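Local coordinates for protein BT_4661 (Bacteroides thetaiotaomicron, PDB 4AK2) that binds heparin and heparan sulfate at the bacterial surface as a SusE-like protein of the heparin utilisation locus, here represented by its C-terminal ligand-binding part, at residues Q124-T128 / V269-F273; G139-P145 / D226-N232; N15-T19 / Y127-V131. The contacts are given in a common frame with arbitrary orientation. Residues are numbered along the deposited sequence.

Overall arrangement
Y127 and its neighbours tie the three contacts together. Along the chain, interaction 3 (15-19 with 127-131) closes first; interaction 2 (139-145 with 226-232) follows, nested inside the loop that interaction 1 (124-128 with 269-273) closes. Interaction 1 is centred about 12 Å from interaction 2 and about 11 Å from interaction 3, whose centres lie about 15 Å apart. Interactions 1 and 3 share Y127 and T128, on the loop between strands 105-115 and 131-134. This loop meets the region before strand 27-30, the interrupted strand 268-276 and loop residues flanking the strand pair of interaction 2 (S142-P145 and F227), joining N- and C-terminal parts of this ligand-binding portion.

Interaction 1 (Q124-T128 / V269-F273). With NA (sodium ion), chain C.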
# COMPACT_ATOMS: atom_id res chain seq x y z
N GLN A 124 10.27 0.04 15.99
CA GLN A 124 9.46 1.09 15.40
C GLN A 124 9.65 0.95 13.89
O GLN A 124 10.52 1.57 13.27
CB GLN A 124 9.93 2.45 15.90
CG GLN A 124 9.04 3.60 15.46
CD GLN A 124 9.49 4.91 16.04
OE1 GLN A 124 9.86 5.01 17.22
NE2 GLN A 124 9.49 5.95 15.20
N LEU A 125 8.87 0.06 13.27
CA LEU A 125 9.17 -0.33 11.88
C LEU A 125 8.52 0.64 10.89
O LEU A 125 7.30 0.70 10.81
CB LEU A 125 8.68 -1.76 11.63
CG LEU A 125 8.96 -2.33 10.22
CD1 LEU A 125 10.48 -2.46 9.98
CD2 LEU A 125 8.32 -3.69 10.11
N GLU A 126 9.35 1.37 10.14
CA GLU A 126 8.84 2.40 9.25
C GLU A 126 9.51 2.32 7.88
O GLU A 126 10.74 2.47 7.75
CB GLU A 126 9.07 3.81 9.84
CG GLU A 126 8.28 4.01 11.12
CD GLU A 126 8.27 5.44 11.62
OE1 GLU A 126 9.06 6.26 11.09
OE2 GLU A 126 7.51 5.75 12.55
N TYR A 127 8.72 2.13 6.84
CA TYR A 127 9.18 2.26 5.47
C TYR A 127 8.85 3.70 5.04
O TYR A 127 7.70 4.14 5.20
CB TYR A 127 8.41 1.29 4.56
CG TYR A 127 8.78 -0.17 4.75
CD1 TYR A 127 8.20 -0.95 5.74
CD2 TYR A 127 9.74 -0.76 3.94
CE1 TYR A 127 8.53 -2.27 5.91
CE2 TYR A 127 10.10 -2.09 4.09
CZ TYR A 127 9.50 -2.85 5.10
OH TYR A 127 9.87 -4.18 5.28
N THR A 128 9.83 4.39 4.49
CA THR A 128 9.61 5.77 4.02
C THR A 128 10.16 5.83 2.61
O THR A 128 11.39 5.96 2.45
CB THR A 128 10.32 6.77 4.94
OG1 THR A 128 9.80 6.65 6.26
CG2 THR A 128 10.14 8.22 4.43
N VAL A 269 2.54 -6.27 12.44
CA VAL A 269 2.25 -4.93 11.89
C VAL A 269 1.88 -5.05 10.43
O VAL A 269 2.23 -6.06 9.78
CB VAL A 269 3.46 -3.97 12.07
CG1 VAL A 269 3.56 -3.46 13.51
CG2 VAL A 269 4.77 -4.62 11.59
N SER A 270 1.26 -4.01 9.87
CA SER A 270 1.06 -3.95 8.43
C SER A 270 1.58 -2.60 7.95
O SER A 270 0.83 -1.64 7.74
CB SER A 270 -0.41 -4.17 8.04
OG SER A 270 -0.89 -5.45 8.51
N PRO A 271 2.92 -2.52 7.78
CA PRO A 271 3.60 -1.23 7.61
C PRO A 271 3.75 -0.75 6.17
O PRO A 271 4.30 0.36 5.95
CB PRO A 271 4.98 -1.55 8.23
CG PRO A 271 5.24 -2.98 7.78
CD PRO A 271 3.86 -3.64 8.00
N ILE A 272 3.36 -1.55 5.20
CA ILE A 272 3.67 -1.21 3.80
C ILE A 272 2.53 -1.63 2.86
O ILE A 272 2.00 -2.73 2.96
CB ILE A 272 5.03 -1.82 3.37
CG1 ILE A 272 5.48 -1.32 1.98
CG2 ILE A 272 5.02 -3.34 3.38
CD1 ILE A 272 6.92 -1.68 1.62
N PHE A 273 2.22 -0.74 1.94
CA PHE A 273 1.33 -1.04 0.85
C PHE A 273 2.10 -1.21 -0.44
O PHE A 273 3.05 -0.43 -0.68
CB PHE A 273 0.29 0.09 0.66
CG PHE A 273 -1.13 -0.28 0.98
CD1 PHE A 273 -1.85 -1.10 0.12
CD2 PHE A 273 -1.73 0.29 2.08
CE1 PHE A 273 -3.17 -1.44 0.40
CE2 PHE A 273 -3.06 -0.02 2.38
CZ PHE A 273 -3.78 -0.87 1.52
NA NA C . -2.97 -6.69 6.97
O HOH W 1 5.85 1.88 7.56
O HOH W 2 -4.51 -4.71 7.50
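The two segments face each other without pairing as strands: the closest CA atoms, those of Y127 and I272, are 6.7 Å apart. Segment 124-128, extended throughout, belongs to the loop leading to strand 131-134, whereas 269-273 covers the interruption in strand 268-276. At P271 the backbone (phi/psi -91/-4°) departs from the extended geometry of its neighbours, which kinks the strand. One water bridges the two backbones, accepting from Y127 N at 3.0 Å and donating to P271 O at 2.7 Å.

Side chains close the rest of the gap. L125 and Y127 alternate with E126, which points away, so both reach the same partner surface. L125 CD2 lies 4.0 Å from V269 CG2 and 3.9 Å from P271 CG. The Y127 ring meets two residues: its edge touches P271, with Y127 CE1 3.9 Å from P271 CG, and one face receives I272 in a CH-pi contact, I272 CD1 lying 4.0 Å from the Y127 ring centroid. Y127 OH hydrogen-bonds F227 O, so the buried hydroxyl is satisfied beyond this apolar patch. S270 points the other way and binds a sodium ion through OG at 2.9 Å; D163 O and a water 2.6 Å from the ion also coordinate it. The V269 side chain is about 8 Å from a bound sulfated glucosamine, which places the seam close to the glycan.

The contact is therefore a hydrophobic seam with a single water-mediated polar bridge: it packs the loop against the kinked strand, whose opposite side carries the ion ligand.

Interaction 2 (G139-P145 / D226-N232); sequences GGESIAP and DFKVHIN
This is a short antiparallel beta pairing, in which 140-141 forms an edge strand of a three-stranded sheet beside the central strand 229-231. The two segments run 160° apart. G140 (phi/psi 164/-170°) and I231 form a hydrogen-bonded pair (CA-CA 5.4 Å), with G140 N to I231 O at 3.0 Å and I231 N to G140 O at 2.9 Å. E141 and H230 follow as a non-hydrogen-bonded pair (CA-CA 4.4 Å). G139 has phi/psi 71/-174°, and a CB there would clash with I231 O.

Beyond the strand, S142 prolongs the pairing: S142 N donates to V229 O at 2.8 Å, while S142 OG, in rotamer p, takes the place of a backbone acceptor for V229 N at 2.8 Å and donates to I143 O at 2.8 Å. A144 CA then lies 4.8 Å from K228 CA.

E141 (p) and H230 (m) share a sheet face, where E141 CB lies 4.2 Å from the H230 ring centroid in a CH-pi contact. K228, extended with chi1 m, forms a salt bridge from NZ to E141 OE2 at 2.7 Å. At the far end P145 CG packs 3.8 Å from CB of F227, which has positive phi (69/25°), and one water bridges P145 O and D226 O (2.8 and 2.7 Å).

Strand 220-222 flanks the other side of 229-231, Y221 stacking on H230 and nearby D223 accepting from H230 NE2. V229 and I231 pack on strand 268-276, and S142 touches F132 of strand 131-134.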
# COMPACT_ATOMS: atom_id res chain seq x y z
N GLY A 139 8.99 -6.09 -11.79
CA GLY A 139 9.31 -6.33 -10.41
C GLY A 139 10.15 -5.20 -9.84
O GLY A 139 10.43 -4.19 -10.50
N GLY A 140 10.61 -5.37 -8.62
CA GLY A 140 11.48 -4.40 -7.99
C GLY A 140 11.57 -4.62 -6.49
O GLY A 140 11.11 -5.65 -5.99
N GLU A 141 12.17 -3.67 -5.79
CA GLU A 141 12.37 -3.74 -4.35
C GLU A 141 12.03 -2.43 -3.70
O GLU A 141 12.31 -1.37 -4.27
CB GLU A 141 13.78 -4.20 -3.97
CG GLU A 141 14.85 -3.25 -4.39
CD GLU A 141 16.27 -3.79 -4.19
OE1 GLU A 141 16.44 -5.03 -4.21
OE2 GLU A 141 17.21 -2.97 -4.04
N SER A 142 11.39 -2.50 -2.54
CA SER A 142 11.00 -1.32 -1.79
C SER A 142 12.20 -0.62 -1.17
O SER A 142 13.34 -1.10 -1.30
CB SER A 142 10.04 -1.75 -0.65
OG SER A 142 10.78 -2.35 0.43
N ILE A 143 11.96 0.53 -0.55
CA ILE A 143 12.94 1.16 0.34
C ILE A 143 13.31 0.20 1.48
O ILE A 143 12.47 -0.65 1.89
CB ILE A 143 12.36 2.50 0.89
CG1 ILE A 143 13.47 3.46 1.33
CG2 ILE A 143 11.37 2.27 2.02
CD1 ILE A 143 14.26 4.09 0.15
N ALA A 144 14.49 0.33 2.07
CA ALA A 144 14.82 -0.38 3.28
C ALA A 144 14.19 0.38 4.45
O ALA A 144 14.29 1.59 4.53
CB ALA A 144 16.35 -0.43 3.45
N PRO A 145 13.52 -0.33 5.38
CA PRO A 145 12.86 0.36 6.46
C PRO A 145 13.83 0.77 7.57
O PRO A 145 14.91 0.17 7.71
CB PRO A 145 11.90 -0.71 7.01
CG PRO A 145 12.58 -2.03 6.72
CD PRO A 145 13.31 -1.78 5.40
N ASP A 226 18.48 -6.29 4.50
CA ASP A 226 18.01 -4.91 4.52
C ASP A 226 16.50 -4.78 4.75
O ASP A 226 16.03 -3.67 4.96
CB ASP A 226 18.39 -4.21 3.19
CG ASP A 226 19.87 -4.22 2.93
OD1 ASP A 226 20.62 -3.90 3.86
OD2 ASP A 226 20.23 -4.56 1.78
N PHE A 227 15.76 -5.90 4.69
CA PHE A 227 14.31 -5.91 5.02
C PHE A 227 13.48 -5.16 4.00
O PHE A 227 12.39 -4.71 4.29
CB PHE A 227 14.09 -5.47 6.47
CG PHE A 227 14.95 -6.26 7.43
CD1 PHE A 227 14.72 -7.64 7.58
CD2 PHE A 227 16.04 -5.68 8.06
CE1 PHE A 227 15.54 -8.41 8.40
CE2 PHE A 227 16.88 -6.45 8.86
CZ PHE A 227 16.63 -7.80 9.02
N LYS A 228 13.98 -5.05 2.77
CA LYS A 228 13.17 -4.54 1.67
C LYS A 228 12.14 -5.61 1.28
O LYS A 228 12.39 -6.82 1.37
CB LYS A 228 14.04 -4.27 0.45
CG LYS A 228 15.13 -3.20 0.66
CD LYS A 228 15.97 -3.02 -0.60
CE LYS A 228 16.99 -1.92 -0.42
NZ LYS A 228 17.78 -1.75 -1.68
N VAL A 229 10.99 -5.14 0.81
CA VAL A 229 10.03 -6.02 0.16
C VAL A 229 10.43 -6.16 -1.33
O VAL A 229 10.57 -5.14 -2.00
CB VAL A 229 8.57 -5.53 0.26
CG1 VAL A 229 7.64 -6.42 -0.56
CG2 VAL A 229 8.11 -5.42 1.72
N HIS A 230 10.59 -7.40 -1.80
CA HIS A 230 10.85 -7.71 -3.19
C HIS A 230 9.64 -8.22 -3.86
O HIS A 230 8.92 -9.03 -3.28
CB HIS A 230 11.95 -8.79 -3.29
CG HIS A 230 13.24 -8.37 -2.66
ND1 HIS A 230 14.36 -8.12 -3.39
CD2 HIS A 230 13.56 -8.12 -1.34
CE1 HIS A 230 15.34 -7.73 -2.55
NE2 HIS A 230 14.86 -7.74 -1.30
N ILE A 231 9.35 -7.72 -5.05
CA ILE A 231 8.26 -8.20 -5.90
C ILE A 231 8.90 -8.79 -7.15
O ILE A 231 9.70 -8.13 -7.83
CB ILE A 231 7.28 -7.07 -6.27
CG1 ILE A 231 6.54 -6.60 -5.02
CG2 ILE A 231 6.32 -7.48 -7.39
CD1 ILE A 231 5.59 -7.62 -4.41
N ASN A 232 8.64 -10.05 -7.43
CA ASN A 232 9.25 -10.70 -8.58
C ASN A 232 8.52 -10.38 -9.86
O ASN A 232 7.33 -10.10 -9.81
CB ASN A 232 9.33 -12.22 -8.33
CG ASN A 232 10.46 -12.56 -7.40
OD1 ASN A 232 11.55 -11.94 -7.46
ND2 ASN A 232 10.23 -13.52 -6.52
O HOH W 3 15.38 -0.28 -3.00
O HOH W 4 16.66 -1.85 6.88

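Interaction 3 (N15-T19 / Y127-V131); sequences NLGLT and YTPFV
N15 opens the first segment, in the loop between strands 10-11 and 27-30; its OD1 accepts from R29 N, anchoring the loop to strand 27-30. L16 (phi/psi -104/-2°, chi1 m, chi2 t) points toward 127-131, and its CA is 7.0 Å from that of T128, the nearest CA pair. L16 CB lies 4.0 Å from T128 CG2, and L16 CD1 touches both P129 CA and F130 CD2 at 4.0 Å. G17 turns the chain with positive phi (77/16°), so that L18, back in extended geometry (-87/130°), also faces the partner. L18 is again m,t: its CD1 lies 3.7 Å from P129 CB and 4.0 Å from T128 CG2. The extended T19 then leads the chain away.

Opposite, the T128-P129 peptide bond is cis, and the T128 methyl and the P129 ring both contact the leucines. F130 takes chi1 p and chi2 88°, with H114 meeting its ring.

The two leucines thus grip T128-F130 by apolar contacts alone. Directional bonds come from alongside: R29 reaches Y127 O and T128 OG1, so van der Waals packing and arginine hydrogen bonds together join the N-terminal region to the loop before strand 131-134.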
# COMPACT_ATOMS: atom_id res chain seq x y z
N ASN A 15 3.48 13.74 3.92
CA ASN A 15 4.03 14.43 5.07
C ASN A 15 5.32 13.74 5.56
O ASN A 15 5.63 13.82 6.75
CB ASN A 15 3.00 14.55 6.21
CG ASN A 15 2.68 13.20 6.84
OD1 ASN A 15 3.07 12.15 6.33
ND2 ASN A 15 1.97 13.25 7.96
N LEU A 16 6.06 13.10 4.64
CA LEU A 16 7.26 12.32 4.92
C LEU A 16 8.53 13.06 4.51
O LEU A 16 9.60 12.54 4.73
CB LEU A 16 7.22 10.94 4.21
CG LEU A 16 5.97 10.03 4.40
CD1 LEU A 16 6.16 8.70 3.68
CD2 LEU A 16 5.75 9.79 5.86
N GLY A 17 8.40 14.26 3.93
CA GLY A 17 9.56 15.04 3.46
C GLY A 17 10.14 14.53 2.14
O GLY A 17 11.27 14.89 1.77
N LEU A 18 9.36 13.71 1.43
CA LEU A 18 9.77 13.14 0.16
C LEU A 18 9.45 14.06 -1.01
O LEU A 18 8.29 14.54 -1.12
CB LEU A 18 9.14 11.76 -0.04
CG LEU A 18 9.57 10.71 1.00
CD1 LEU A 18 8.73 9.47 0.87
CD2 LEU A 18 11.05 10.39 0.76
N THR A 19 10.44 14.32 -1.89
CA THR A 19 10.24 15.24 -2.99
C THR A 19 10.92 14.71 -4.24
O THR A 19 11.86 13.90 -4.13
CB THR A 19 10.84 16.62 -2.71
OG1 THR A 19 12.23 16.49 -2.45
CG2 THR A 19 10.13 17.30 -1.54
N TYR A 127 8.72 2.13 6.84
CA TYR A 127 9.18 2.26 5.47
C TYR A 127 8.85 3.70 5.04
O TYR A 127 7.70 4.14 5.20
CB TYR A 127 8.41 1.29 4.56
CG TYR A 127 8.78 -0.17 4.75
CD1 TYR A 127 8.20 -0.95 5.74
CD2 TYR A 127 9.74 -0.76 3.94
CE1 TYR A 127 8.53 -2.27 5.91
CE2 TYR A 127 10.10 -2.09 4.09
CZ TYR A 127 9.50 -2.85 5.10
OH TYR A 127 9.87 -4.18 5.28
N THR A 128 9.83 4.39 4.49
CA THR A 128 9.61 5.77 4.02
C THR A 128 10.16 5.83 2.61
O THR A 128 11.39 5.96 2.45
CB THR A 128 10.32 6.77 4.94
OG1 THR A 128 9.80 6.65 6.26
CG2 THR A 128 10.14 8.22 4.43
N PRO A 129 9.33 5.79 1.57
CA PRO A 129 7.86 5.75 1.57
C PRO A 129 7.34 4.39 1.98
O PRO A 129 7.96 3.36 1.79
CB PRO A 129 7.52 6.01 0.08
CG PRO A 129 8.69 5.39 -0.66
CD PRO A 129 9.88 5.74 0.18
N PHE A 130 6.13 4.44 2.54
CA PHE A 130 5.40 3.20 2.92
C PHE A 130 4.50 2.69 1.83
O PHE A 130 3.82 1.67 2.04
CB PHE A 130 4.71 3.32 4.26
CG PHE A 130 3.59 4.33 4.29
CD1 PHE A 130 2.27 3.93 3.93
CD2 PHE A 130 3.80 5.66 4.69
CE1 PHE A 130 1.23 4.84 4.00
CE2 PHE A 130 2.76 6.58 4.74
CZ PHE A 130 1.48 6.16 4.38
N VAL A 131 4.43 3.34 0.68
CA VAL A 131 3.74 2.84 -0.50
C VAL A 131 4.84 2.53 -1.52
O VAL A 131 5.53 3.46 -2.00
CB VAL A 131 2.74 3.82 -1.08
CG1 VAL A 131 1.98 3.19 -2.25
CG2 VAL A 131 1.73 4.30 0.00